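Local structure of phosphinothricin N-acetyltransferase (Brucella ovis, 5DWM) at residues A[10-15]-A[63-68]; A[59-64]-A[111-116]; A[50-55]-A[74-79]; A[19-24]-A[43-48]. The protein probably transfers an acetyl group from acetyl-CoA to an amine acceptor, acting as a GNAT-type acyltransferase. All coordinates share one frame; numbering follows the deposited sequence.

Contact 1 of 4, residues A[10-15]-A[63-68]; sequences PVIRDF and LVAEAD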
loop_
_atom_site.group_PDB
_atom_site.type_symbol
_atom_site.label_atom_id
_atom_site.label_comp_id
_atom_site.label_asym_id
_atom_site.label_seq_id
_atom_site.Cartn_x
_atom_site.Cartn_y
_atom_site.Cartn_z
ATOM N N PRO A 10 -21.612 20.952 13.849
ATOM C CA PRO A 10 -21.474 20.059 12.691
ATOM C C PRO A 10 -22.301 18.787 12.810
ATOM O O PRO A 10 -22.454 18.206 13.886
ATOM C CB PRO A 10 -19.975 19.716 12.698
ATOM C CG PRO A 10 -19.425 20.239 14.023
ATOM C CD PRO A 10 -20.555 20.733 14.848
ATOM N N VAL A 11 -22.844 18.353 11.672
ATOM C CA VAL A 11 -23.586 17.101 11.556
ATOM C C VAL A 11 -22.862 16.202 10.559
ATOM O O VAL A 11 -22.408 16.674 9.512
ATOM C CB VAL A 11 -25.027 17.363 11.076
ATOM C CG1 VAL A 11 -25.828 16.071 11.038
ATOM C CG2 VAL A 11 -25.706 18.385 11.965
ATOM N N ILE A 12 -22.769 14.903 10.869
ATOM C CA ILE A 12 -22.186 13.914 9.960
ATOM C C ILE A 12 -23.307 13.245 9.171
ATOM O O ILE A 12 -24.293 12.775 9.758
ATOM C CB ILE A 12 -21.363 12.861 10.727
ATOM C CG1 ILE A 12 -20.308 13.519 11.627
ATOM C CG2 ILE A 12 -20.708 11.879 9.757
ATOM C CD1 ILE A 12 -19.370 14.447 10.916
ATOM N N ARG A 13 -23.155 13.178 7.844
ATOM C CA ARG A 13 -24.146 12.526 6.995
ATOM C C ARG A 13 -23.446 11.864 5.819
ATOM O O ARG A 13 -22.267 12.109 5.554
ATOM C CB ARG A 13 -25.201 13.512 6.481
ATOM C CG ARG A 13 -24.623 14.593 5.574
ATOM C CD ARG A 13 -25.715 15.373 4.850
ATOM N NE ARG A 13 -25.187 16.571 4.199
ATOM C CZ ARG A 13 -24.550 16.564 3.031
ATOM N NH1 ARG A 13 -24.357 15.420 2.387
ATOM N NH2 ARG A 13 -24.102 17.701 2.506
ATOM N N ASP A 14 -24.196 11.032 5.096
ATOM C CA ASP A 14 -23.658 10.411 3.893
ATOM C C ASP A 14 -23.385 11.455 2.817
ATOM O O ASP A 14 -24.152 12.404 2.630
ATOM C CB ASP A 14 -24.650 9.402 3.320
ATOM C CG ASP A 14 -24.716 8.113 4.120
ATOM O OD1 ASP A 14 -23.682 7.679 4.669
ATOM O OD2 ASP A 14 -25.810 7.521 4.178
ATOM N N PHE A 15 -22.295 11.244 2.083
ATOM C CA PHE A 15 -22.002 12.015 0.888
ATOM C C PHE A 15 -23.117 11.874 -0.142
ATOM O O PHE A 15 -23.725 10.806 -0.289
ATOM C CB PHE A 15 -20.695 11.467 0.307
ATOM C CG PHE A 15 -20.462 11.786 -1.147
ATOM C CD1 PHE A 15 -20.848 10.899 -2.144
ATOM C CD2 PHE A 15 -19.799 12.945 -1.517
ATOM C CE1 PHE A 15 -20.615 11.186 -3.485
ATOM C CE2 PHE A 15 -19.557 13.233 -2.860
ATOM C CZ PHE A 15 -19.965 12.348 -3.840
ATOM N N LEU A 63 -18.515 9.896 3.890
ATOM C CA LEU A 63 -19.173 10.754 4.858
ATOM C C LEU A 63 -18.728 12.200 4.692
ATOM O O LEU A 63 -17.598 12.481 4.285
ATOM C CB LEU A 63 -18.833 10.305 6.274
ATOM C CG LEU A 63 -19.161 8.856 6.616
ATOM C CD1 LEU A 63 -18.648 8.560 8.013
ATOM C CD2 LEU A 63 -20.664 8.609 6.518
ATOM N N VAL A 64 -19.630 13.116 5.030
ATOM C CA VAL A 64 -19.315 14.536 5.057
ATOM C C VAL A 64 -19.754 15.127 6.388
ATOM O O VAL A 64 -20.694 14.644 7.025
ATOM C CB VAL A 64 -19.937 15.321 3.878
ATOM C CG1 VAL A 64 -19.410 14.786 2.551
ATOM C CG2 VAL A 64 -21.457 15.281 3.931
ATOM N N ALA A 65 -19.061 16.184 6.804
ATOM C CA ALA A 65 -19.448 16.977 7.962
ATOM C C ALA A 65 -19.996 18.297 7.449
ATOM O O ALA A 65 -19.335 18.976 6.657
ATOM C CB ALA A 65 -18.242 17.240 8.862
ATOM N N GLU A 66 -21.199 18.656 7.890
ATOM C CA GLU A 66 -21.877 19.854 7.416
ATOM C C GLU A 66 -22.255 20.732 8.598
ATOM O O GLU A 66 -22.777 20.238 9.602
ATOM C CB GLU A 66 -23.142 19.496 6.625
ATOM C CG GLU A 66 -23.947 20.708 6.185
ATOM C CD GLU A 66 -25.225 20.332 5.467
ATOM O OE1 GLU A 66 -25.301 19.207 4.931
ATOM O OE2 GLU A 66 -26.160 21.161 5.444
ATOM N N ALA A 67 -21.984 22.031 8.474
ATOM C CA ALA A 67 -22.391 23.017 9.467
ATOM C C ALA A 67 -22.699 24.316 8.740
ATOM O O ALA A 67 -21.941 24.736 7.862
ATOM C CB ALA A 67 -21.297 23.240 10.521
ATOM N N ASP A 68 -23.816 24.944 9.117
ATOM C CA ASP A 68 -24.300 26.162 8.461
ATOM C C ASP A 68 -24.414 25.980 6.948
ATOM O O ASP A 68 -24.103 26.879 6.164
ATOM C CB ASP A 68 -23.453 27.383 8.826
ATOM C CG ASP A 68 -24.183 28.696 8.578
ATOM O OD1 ASP A 68 -25.434 28.694 8.586
ATOM O OD2 ASP A 68 -23.507 29.728 8.376
#
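Arg-13 and Glu-66 meet across the antiparallel pairing of strands 11-14 and 62-67, which forms one edge of the mixed sheet of this GNAT fold. The arginine grips the acid side-on with two nitrogens, both directed at a single oxygen. Glu-66 OE1 takes NE of Arg-13 at 2.7 Å, nearly along its C-O bond, and NH2 of the same arginine at 3.1 Å from above the carboxylate plane. The oxygen lies in the guanidinium plane, yet the two flat groups stand 82° to one another. This account holds for one of two modelled conformers of Glu-66. Placed between the backbone N and the carbonyl carbon (chi1 64°), CG of Arg-13 lies 3.6 Å from Val-64 CG2, and the extended chain carries NE on to Glu-66. Val-64 covers one face of the guanidinium near its rim, its CG2 lying 3.3 Å from Arg-13 NH1. That nitrogen also bonds to the carbonyl of Asp-14 and forms a salt bridge with Asp-19, so the group is held from several directions.

Beneath these side chains the backbones pair in both directions at Val-11 with Glu-66 and at Arg-13 with Val-64, the bond from Val-64 N to Arg-13 O measuring 2.9 Å. The face carrying Ile-12 and Ala-65 turns to helix 105-119, where Ile-12 packs on Leu-108 and Ala-65 on Ile-105. Asp-14 OD1, which forms a salt bridge with Arg-116 NH1, also touches Leu-63 CD2. On the helix side, the tip of Ile-12 reaches across the strands: CD1 lies 3.6 Å from Ala-65 CB.

Contact 2 of 4, residues A[59-64]-A[111-116]; sequences GFPILV and RELIAR. Unlike the reference sequence in segment 59-64: Gly-59 (reference Ser).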
loop_
_atom_site.group_PDB
_atom_site.type_symbol
_atom_site.label_atom_id
_atom_site.label_comp_id
_atom_site.label_asym_id
_atom_site.label_seq_id
_atom_site.Cartn_x
_atom_site.Cartn_y
_atom_site.Cartn_z
ATOM N N GLY A 59 -18.948 -0.460 -2.279
ATOM C CA GLY A 59 -19.693 -0.609 -1.047
ATOM C C GLY A 59 -19.166 0.160 0.147
ATOM O O GLY A 59 -19.683 -0.027 1.256
ATOM N N PHE A 60 -18.171 1.027 -0.044
ATOM C CA PHE A 60 -17.539 1.709 1.072
ATOM C C PHE A 60 -18.325 2.954 1.465
ATOM O O PHE A 60 -18.922 3.616 0.611
ATOM C CB PHE A 60 -16.116 2.121 0.700
ATOM C CG PHE A 60 -15.144 0.970 0.676
ATOM C CD1 PHE A 60 -14.735 0.379 1.857
ATOM C CD2 PHE A 60 -14.640 0.483 -0.520
ATOM C CE1 PHE A 60 -13.850 -0.695 1.852
ATOM C CE2 PHE A 60 -13.745 -0.592 -0.536
ATOM C CZ PHE A 60 -13.351 -1.175 0.658
ATOM N N PRO A 61 -18.324 3.296 2.749
ATOM C CA PRO A 61 -19.003 4.514 3.194
ATOM C C PRO A 61 -18.202 5.757 2.847
ATOM O O PRO A 61 -16.967 5.760 2.858
ATOM C CB PRO A 61 -19.066 4.340 4.715
ATOM C CG PRO A 61 -17.892 3.500 5.035
ATOM C CD PRO A 61 -17.764 2.530 3.878
ATOM N N ILE A 62 -18.936 6.822 2.538
ATOM C CA ILE A 62 -18.371 8.132 2.237
ATOM C C ILE A 62 -19.184 9.139 3.027
ATOM O O ILE A 62 -20.406 9.221 2.850
ATOM C CB ILE A 62 -18.432 8.471 0.736
ATOM C CG1 ILE A 62 -17.838 7.349 -0.119
ATOM C CG2 ILE A 62 -17.704 9.769 0.471
ATOM C CD1 ILE A 62 -18.085 7.541 -1.609
ATOM N N LEU A 63 -18.515 9.896 3.890
ATOM C CA LEU A 63 -19.173 10.754 4.858
ATOM C C LEU A 63 -18.728 12.200 4.692
ATOM O O LEU A 63 -17.598 12.481 4.285
ATOM C CB LEU A 63 -18.833 10.305 6.274
ATOM C CG LEU A 63 -19.161 8.856 6.616
ATOM C CD1 LEU A 63 -18.648 8.560 8.013
ATOM C CD2 LEU A 63 -20.664 8.609 6.518
ATOM N N VAL A 64 -19.630 13.116 5.030
ATOM C CA VAL A 64 -19.315 14.536 5.057
ATOM C C VAL A 64 -19.754 15.127 6.388
ATOM O O VAL A 64 -20.694 14.644 7.025
ATOM C CB VAL A 64 -19.937 15.321 3.878
ATOM C CG1 VAL A 64 -19.410 14.786 2.551
ATOM C CG2 VAL A 64 -21.457 15.281 3.931
ATOM N N ARG A 111 -14.955 8.930 14.029
ATOM C CA ARG A 111 -15.793 8.106 14.892
ATOM C C ARG A 111 -16.917 7.452 14.097
ATOM O O ARG A 111 -17.175 6.249 14.243
ATOM C CB ARG A 111 -16.348 8.933 16.052
ATOM C CG ARG A 111 -17.319 8.152 16.912
ATOM C CD ARG A 111 -17.518 8.792 18.273
ATOM N NE ARG A 111 -16.282 8.806 19.047
ATOM C CZ ARG A 111 -15.650 9.911 19.427
ATOM N NH1 ARG A 111 -16.148 11.102 19.115
ATOM N NH2 ARG A 111 -14.529 9.826 20.130
ATOM N N GLU A 112 -17.583 8.217 13.229
ATOM C CA GLU A 112 -18.685 7.642 12.464
ATOM C C GLU A 112 -18.174 6.679 11.396
ATOM O O GLU A 112 -18.801 5.643 11.138
ATOM C CB GLU A 112 -19.565 8.747 11.874
ATOM C CG GLU A 112 -20.799 8.251 11.118
ATOM C CD GLU A 112 -21.760 7.444 11.980
ATOM O OE1 GLU A 112 -22.533 6.636 11.415
ATOM O OE2 GLU A 112 -21.741 7.612 13.217
ATOM N N LEU A 113 -17.025 6.989 10.779
ATOM C CA LEU A 113 -16.446 6.074 9.800
ATOM C C LEU A 113 -16.095 4.737 10.444
ATOM O O LEU A 113 -16.365 3.673 9.870
ATOM C CB LEU A 113 -15.211 6.704 9.162
ATOM C CG LEU A 113 -14.681 5.964 7.937
ATOM C CD1 LEU A 113 -15.590 6.170 6.744
ATOM C CD2 LEU A 113 -13.269 6.410 7.606
ATOM N N ILE A 114 -15.501 4.775 11.646
ATOM C CA ILE A 114 -15.213 3.550 12.391
ATOM C C ILE A 114 -16.486 2.746 12.606
ATOM O O ILE A 114 -16.503 1.521 12.426
ATOM C CB ILE A 114 -14.514 3.882 13.726
ATOM C CG1 ILE A 114 -13.105 4.435 13.488
ATOM C CG2 ILE A 114 -14.481 2.660 14.645
ATOM C CD1 ILE A 114 -12.481 5.041 14.744
ATOM N N ALA A 115 -17.572 3.420 12.998
ATOM C CA ALA A 115 -18.844 2.728 13.200
ATOM C C ALA A 115 -19.338 2.066 11.916
ATOM O O ALA A 115 -19.778 0.912 11.937
ATOM C CB ALA A 115 -19.903 3.685 13.764
ATOM N N ARG A 116 -19.270 2.777 10.785
ATOM C CA ARG A 116 -19.773 2.213 9.538
ATOM C C ARG A 116 -18.906 1.049 9.065
ATOM O O ARG A 116 -19.430 0.026 8.605
ATOM C CB ARG A 116 -19.872 3.307 8.473
ATOM C CG ARG A 116 -20.904 4.399 8.783
ATOM C CD ARG A 116 -22.323 3.899 8.569
ATOM N NE ARG A 116 -22.549 3.489 7.187
ATOM C CZ ARG A 116 -22.941 4.306 6.214
ATOM N NH1 ARG A 116 -23.166 5.587 6.473
ATOM N NH2 ARG A 116 -23.117 3.840 4.986
#
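Pro-61 and Leu-63 present their side chains to helix 105-119, and most of what passes between them is apolar. The proline ring meets Leu-113 at about a right angle, with Pro-61 CG 3.9 Å from Leu-113 CD1. Leu-63 directs CD1 against the helix backbone, 3.6 Å from Leu-113 N, and the same methyl touches CG of Glu-112 at 3.8 Å. In Leu-113, chi1 (-169°) puts CG anti to the backbone N, and chi2 (73°) sets CD1, which touches both Pro-61 CG and Leu-63 CD1.

A second kind of contact sets hydrocarbon against charge. Arg-116, modelled in two conformers, slides past Pro-61 in the opposite direction; in the conformer described its chain bends at chi2 and chi3, and Pro-61 CB covers one guanidinium face toward the rim. NH1 of Arg-116 lies 3.9 Å from Leu-63 CD2.

The strand and helix segments run nearly antiparallel, at 155°, as the GNAT sheet packs against helix 105-119, whose first turn and the loop before it carry acetyl-CoA-binding residues such as Gly-104 and Gly-106. The chemistry implies a largely apolar interface in which the Arg-116 guanidinium, flanked by proline and leucine, is probably balanced by Asp-14 on the neighbouring strand.

Contact 3 of 4, residues A[50-55]-A[74-79]; sequences KRFAAF and YAYASY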
loop_
_atom_site.group_PDB
_atom_site.type_symbol
_atom_site.label_atom_id
_atom_site.label_comp_id
_atom_site.label_asym_id
_atom_site.label_seq_id
_atom_site.Cartn_x
_atom_site.Cartn_y
_atom_site.Cartn_z
ATOM N N LYS A 50 -15.506 10.637 -10.279
ATOM C CA LYS A 50 -15.204 9.275 -10.708
ATOM C C LYS A 50 -14.632 8.453 -9.562
ATOM O O LYS A 50 -15.016 7.289 -9.372
ATOM C CB LYS A 50 -14.229 9.304 -11.888
ATOM N N ARG A 51 -13.706 9.037 -8.788
ATOM C CA ARG A 51 -13.096 8.305 -7.679
ATOM C C ARG A 51 -14.141 7.916 -6.644
ATOM O O ARG A 51 -14.172 6.771 -6.171
ATOM C CB ARG A 51 -12.020 9.161 -7.015
ATOM C CG ARG A 51 -10.785 9.394 -7.866
ATOM C CD ARG A 51 -9.774 10.271 -7.131
ATOM N NE ARG A 51 -8.638 10.584 -7.997
ATOM C CZ ARG A 51 -7.566 11.271 -7.614
ATOM N NH1 ARG A 51 -7.463 11.726 -6.370
ATOM N NH2 ARG A 51 -6.595 11.507 -8.480
ATOM N N PHE A 52 -15.008 8.864 -6.282
ATOM C CA PHE A 52 -16.005 8.606 -5.251
ATOM C C PHE A 52 -17.069 7.629 -5.739
ATOM O O PHE A 52 -17.545 6.787 -4.970
ATOM C CB PHE A 52 -16.622 9.927 -4.779
ATOM C CG PHE A 52 -15.797 10.648 -3.744
ATOM C CD1 PHE A 52 -14.421 10.721 -3.861
ATOM C CD2 PHE A 52 -16.398 11.246 -2.647
ATOM C CE1 PHE A 52 -13.663 11.370 -2.910
ATOM C CE2 PHE A 52 -15.642 11.900 -1.697
ATOM C CZ PHE A 52 -14.277 11.962 -1.825
ATOM N N ALA A 53 -17.442 7.707 -7.018
ATOM C CA ALA A 53 -18.391 6.738 -7.558
ATOM C C ALA A 53 -17.827 5.321 -7.492
ATOM O O ALA A 53 -18.567 4.359 -7.237
ATOM C CB ALA A 53 -18.762 7.106 -8.994
ATOM N N ALA A 54 -16.511 5.176 -7.698
ATOM C CA ALA A 54 -15.885 3.860 -7.589
ATOM C C ALA A 54 -15.919 3.344 -6.154
ATOM O O ALA A 54 -16.261 2.179 -5.923
ATOM C CB ALA A 54 -14.458 3.892 -8.144
ATOM N N PHE A 55 -15.597 4.199 -5.175
ATOM C CA PHE A 55 -15.685 3.779 -3.774
ATOM C C PHE A 55 -17.095 3.329 -3.425
ATOM O O PHE A 55 -17.281 2.302 -2.765
ATOM C CB PHE A 55 -15.271 4.918 -2.846
ATOM C CG PHE A 55 -13.857 5.368 -3.021
ATOM C CD1 PHE A 55 -12.836 4.451 -3.235
ATOM C CD2 PHE A 55 -13.545 6.716 -2.964
ATOM C CE1 PHE A 55 -11.530 4.875 -3.389
ATOM C CE2 PHE A 55 -12.246 7.146 -3.117
ATOM C CZ PHE A 55 -11.234 6.222 -3.330
ATOM N N TYR A 74 -14.589 15.713 4.899
ATOM C CA TYR A 74 -15.121 14.456 4.403
ATOM C C TYR A 74 -14.200 13.316 4.815
ATOM O O TYR A 74 -13.030 13.520 5.152
ATOM C CB TYR A 74 -15.341 14.476 2.879
ATOM C CG TYR A 74 -14.067 14.576 2.067
ATOM C CD1 TYR A 74 -13.527 15.811 1.746
ATOM C CD2 TYR A 74 -13.408 13.434 1.618
ATOM C CE1 TYR A 74 -12.370 15.917 1.000
ATOM C CE2 TYR A 74 -12.241 13.524 0.868
ATOM C CZ TYR A 74 -11.724 14.774 0.566
ATOM O OH TYR A 74 -10.565 14.885 -0.178
ATOM N N ALA A 75 -14.755 12.109 4.794
ATOM C CA ALA A 75 -14.009 10.914 5.141
ATOM C C ALA A 75 -14.555 9.749 4.334
ATOM O O ALA A 75 -15.755 9.682 4.050
ATOM C CB ALA A 75 -14.098 10.596 6.639
ATOM N N TYR A 76 -13.672 8.831 3.967
ATOM C CA TYR A 76 -14.128 7.615 3.316
ATOM C C TYR A 76 -13.185 6.480 3.681
ATOM O O TYR A 76 -12.099 6.691 4.230
ATOM C CB TYR A 76 -14.270 7.783 1.794
ATOM C CG TYR A 76 -12.971 8.003 1.062
ATOM C CD1 TYR A 76 -12.160 6.927 0.702
ATOM C CD2 TYR A 76 -12.546 9.285 0.736
ATOM C CE1 TYR A 76 -10.970 7.121 0.029
ATOM C CE2 TYR A 76 -11.356 9.489 0.061
ATOM C CZ TYR A 76 -10.567 8.405 -0.285
ATOM O OH TYR A 76 -9.376 8.609 -0.959
ATOM N N ALA A 77 -13.629 5.265 3.387
ATOM C CA ALA A 77 -12.804 4.078 3.504
ATOM C C ALA A 77 -12.675 3.416 2.142
ATOM O O ALA A 77 -13.488 3.634 1.239
ATOM C CB ALA A 77 -13.396 3.095 4.512
ATOM N N SER A 78 -11.611 2.635 1.995
ATOM C CA SER A 78 -11.335 1.883 0.774
ATOM C C SER A 78 -10.402 0.735 1.145
ATOM O O SER A 78 -10.004 0.592 2.301
ATOM C CB SER A 78 -10.721 2.787 -0.303
ATOM O OG SER A 78 -9.511 3.371 0.161
ATOM N N TYR A 79 -10.040 -0.080 0.161
ATOM C CA TYR A 79 -9.070 -1.134 0.423
ATOM C C TYR A 79 -7.662 -0.562 0.517
ATOM O O TYR A 79 -7.308 0.383 -0.197
ATOM C CB TYR A 79 -9.109 -2.216 -0.662
ATOM C CG TYR A 79 -10.350 -3.068 -0.612
ATOM C CD1 TYR A 79 -10.631 -3.853 0.503
ATOM C CD2 TYR A 79 -11.240 -3.090 -1.678
ATOM C CE1 TYR A 79 -11.778 -4.627 0.555
ATOM C CE2 TYR A 79 -12.384 -3.853 -1.636
ATOM C CZ TYR A 79 -12.649 -4.621 -0.522
ATOM O OH TYR A 79 -13.786 -5.384 -0.493
#
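Arg-51 O takes the backbone N of Phe-55 at 3.1 Å, and the same oxygen lies over one face of the Phe-55 ring, toward its rim. The opposite face of that ring receives Tyr-76 in an offset stack. The planes differ by 22° and the centroids are 4.4 Å apart, with Phe-55 CE2 nearest Tyr-76 CE1 at 3.4 Å. The overlap is rim on rim: CE2 and CZ of Phe-55 sit over the CE1-CZ side of the tyrosine, next to its hydroxyl. Farther along the strand, Ser-78 CB touches Phe-55 CE1 at 3.8 Å.

Segments 50-55 and 74-79, of helix 45-58 and strand 70-79, have axes inclined at 63°, and the rings of Phe-52, Phe-55, Tyr-74 and Tyr-76 form an aromatic cluster between helix and sheet, on the side of the GNAT sheet that also carries helix 20-33. Phe-52, one turn before Phe-55, points its edge at the face of Tyr-74 in an offset edge-to-face pair, planes 60° apart. Its CZ approaches Tyr-74 CE2 at 3.7 Å, and the two side chains are set at about a right angle. The same CZ comes to 4.1 Å from Tyr-76 CD2, an oblique meeting of the rings. Phe-15 and Ile-62 also pack on Phe-52, and Ile-23 reaches both Phe-52 and Tyr-74.

Contact 4 of 4, residues A[19-24]-A[43-48]; sequences DIETIT and PTMDEM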
loop_
_atom_site.group_PDB
_atom_site.type_symbol
_atom_site.label_atom_id
_atom_site.label_comp_id
_atom_site.label_asym_id
_atom_site.label_seq_id
_atom_site.Cartn_x
_atom_site.Cartn_y
_atom_site.Cartn_z
ATOM N N ASP A 19 -22.214 17.211 -3.241
ATOM C CA ASP A 19 -21.098 17.619 -2.397
ATOM C C ASP A 19 -19.760 17.628 -3.126
ATOM O O ASP A 19 -18.768 18.086 -2.548
ATOM C CB ASP A 19 -20.950 16.675 -1.192
ATOM C CG ASP A 19 -22.190 16.624 -0.321
ATOM O OD1 ASP A 19 -22.866 17.659 -0.186
ATOM O OD2 ASP A 19 -22.477 15.535 0.232
ATOM N N ILE A 20 -19.705 17.153 -4.374
ATOM C CA ILE A 20 -18.421 16.972 -5.058
ATOM C C ILE A 20 -17.685 18.295 -5.231
ATOM O O ILE A 20 -16.450 18.355 -5.159
ATOM C CB ILE A 20 -18.618 16.238 -6.400
ATOM C CG1 ILE A 20 -18.670 14.728 -6.175
ATOM C CG2 ILE A 20 -17.511 16.591 -7.400
ATOM C CD1 ILE A 20 -17.344 14.130 -5.726
ATOM N N GLU A 21 -18.425 19.380 -5.474
ATOM C CA GLU A 21 -17.766 20.667 -5.693
ATOM C C GLU A 21 -16.963 21.100 -4.470
ATOM O O GLU A 21 -15.788 21.466 -4.584
ATOM C CB GLU A 21 -18.784 21.736 -6.087
ATOM C CG GLU A 21 -18.170 23.118 -6.171
ATOM C CD GLU A 21 -19.141 24.152 -6.666
ATOM O OE1 GLU A 21 -19.108 24.463 -7.874
ATOM O OE2 GLU A 21 -19.943 24.646 -5.848
ATOM N N THR A 22 -17.582 21.060 -3.285
ATOM C CA THR A 22 -16.873 21.464 -2.074
ATOM C C THR A 22 -15.780 20.465 -1.707
ATOM O O THR A 22 -14.685 20.861 -1.284
ATOM C CB THR A 22 -17.863 21.653 -0.925
ATOM O OG1 THR A 22 -18.836 22.632 -1.298
ATOM C CG2 THR A 22 -17.146 22.131 0.328
ATOM N N ILE A 23 -16.054 19.165 -1.856
ATOM C CA ILE A 23 -15.032 18.162 -1.577
ATOM C C ILE A 23 -13.796 18.398 -2.436
ATOM O O ILE A 23 -12.658 18.331 -1.948
ATOM C CB ILE A 23 -15.612 16.749 -1.758
ATOM C CG1 ILE A 23 -16.463 16.382 -0.536
ATOM C CG2 ILE A 23 -14.495 15.737 -1.988
ATOM C CD1 ILE A 23 -17.369 15.221 -0.752
ATOM N N THR A 24 -14.004 18.686 -3.726
ATOM C CA THR A 24 -12.890 19.010 -4.612
ATOM C C THR A 24 -12.141 20.253 -4.143
ATOM O O THR A 24 -10.908 20.291 -4.183
ATOM C CB THR A 24 -13.405 19.173 -6.042
ATOM O OG1 THR A 24 -14.075 17.966 -6.440
ATOM C CG2 THR A 24 -12.253 19.449 -7.007
ATOM N N PRO A 43 -6.821 17.203 -8.508
ATOM C CA PRO A 43 -7.757 16.605 -9.468
ATOM C C PRO A 43 -8.914 17.546 -9.780
ATOM O O PRO A 43 -9.287 18.409 -8.985
ATOM C CB PRO A 43 -8.265 15.350 -8.741
ATOM C CG PRO A 43 -7.244 15.076 -7.671
ATOM C CD PRO A 43 -6.718 16.422 -7.263
ATOM N N THR A 44 -9.490 17.363 -10.964
ATOM C CA THR A 44 -10.707 18.080 -11.305
ATOM C C THR A 44 -11.894 17.518 -10.516
ATOM O O THR A 44 -11.848 16.416 -9.953
ATOM C CB THR A 44 -11.030 17.903 -12.792
ATOM O OG1 THR A 44 -11.136 16.498 -13.082
ATOM C CG2 THR A 44 -9.938 18.540 -13.678
ATOM N N MET A 45 -12.991 18.279 -10.513
ATOM C CA MET A 45 -14.239 17.747 -9.986
ATOM C C MET A 45 -14.653 16.485 -10.736
ATOM O O MET A 45 -15.172 15.538 -10.127
ATOM C CB MET A 45 -15.320 18.819 -10.078
ATOM C CG MET A 45 -16.541 18.527 -9.259
ATOM S SD MET A 45 -17.726 19.875 -9.378
ATOM C CE MET A 45 -16.672 21.301 -9.138
ATOM N N ASP A 46 -14.426 16.453 -12.055
ATOM C CA ASP A 46 -14.773 15.274 -12.846
ATOM C C ASP A 46 -14.055 14.046 -12.317
ATOM O O ASP A 46 -14.660 12.979 -12.148
ATOM C CB ASP A 46 -14.402 15.507 -14.311
ATOM C CG ASP A 46 -14.901 16.845 -14.838
ATOM O OD1 ASP A 46 -15.842 16.856 -15.667
ATOM O OD2 ASP A 46 -14.349 17.883 -14.423
ATOM N N GLU A 47 -12.753 14.183 -12.057
ATOM C CA GLU A 47 -11.957 13.074 -11.541
ATOM C C GLU A 47 -12.377 12.690 -10.124
ATOM O O GLU A 47 -12.471 11.497 -9.802
ATOM C CB GLU A 47 -10.468 13.444 -11.616
ATOM C CG GLU A 47 -9.522 12.485 -10.910
ATOM C CD GLU A 47 -9.490 11.091 -11.510
ATOM O OE1 GLU A 47 -9.897 10.909 -12.680
ATOM O OE2 GLU A 47 -9.047 10.173 -10.791
ATOM N N MET A 48 -12.668 13.682 -9.271
ATOM C CA MET A 48 -13.117 13.359 -7.918
ATOM C C MET A 48 -14.443 12.610 -7.944
ATOM O O MET A 48 -14.619 11.629 -7.215
ATOM C CB MET A 48 -13.211 14.619 -7.050
ATOM C CG MET A 48 -11.846 15.274 -6.792
ATOM S SD MET A 48 -10.728 14.239 -5.809
ATOM C CE MET A 48 -11.484 14.360 -4.175
HETATM O O HOH W 1 -8.913 18.397 -6.030
#
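Thr-24 and Met-48 slide past each other in opposite directions: OG1 of Thr-24 rests 3.5 Å from both CB and CG of Met-48. The methyl of the threonine meets the loop before the helix, with Thr-24 CG2 3.7 Å from Pro-43 O. Met-48 bends at chi2 and chi3 (-65° and -73°), and its terminal CE reaches Ile-23 CG2 at 4.0 Å. At the outer side Met-45, in the one of its two conformers considered, lays CE against Glu-21 CB at 3.7 Å. Ile-20, like Met-45 modelled in two conformers, also lies against that methionine, but the modelled separation of the two is too short to be reliable; CD1 of Ile-20 approaches the backbone carbon of Met-48.

These residues join the first turns of helices 20-33 and 45-58, the pair that in the GNAT fold stands between the first and second strands and covers one side of the sheet. Thr-24 OG1 is fixed by donating to Ile-20 O at 2.7 Å, and Thr-24 N reaches that same oxygen from the other face of its plane, so one carbonyl holds both. On the partner helix Thr-44 is the N-cap: its OG1 accepts from Glu-47 N at 3.0 Å, which secures the turn that carries Met-45 and Met-48.

Farther out, a water donates to Pro-43 O and, weakly, to Thr-24 O, bridging the segments beside the methyl contact. Tyr-74 of the sheet meets both Ile-23 and Met-48, and Tyr-27 packs against Pro-43 and Met-48.

From the N terminus, strand 11-14 leads into helix 20-33, and contact 4 closes the first loop by bringing the start of helix 45-58 against it. That loop is nested inside the larger one closed by contact 1, where strand 62-67 returns beside strand 11-14. Contact 3 opens on helix 45-58 before contact 1 has closed and ends on strand 70-79, so the two cross. Contact 2 starts where contact 1 ends, sharing Leu-63 and Val-64 of strand 62-67 with it, crosses contact 3, and closes on helix 105-119. Contact 4 joins the two helices, contact 3 packs the second of them on one side of the sheet, and contact 2 ties a helix to the other.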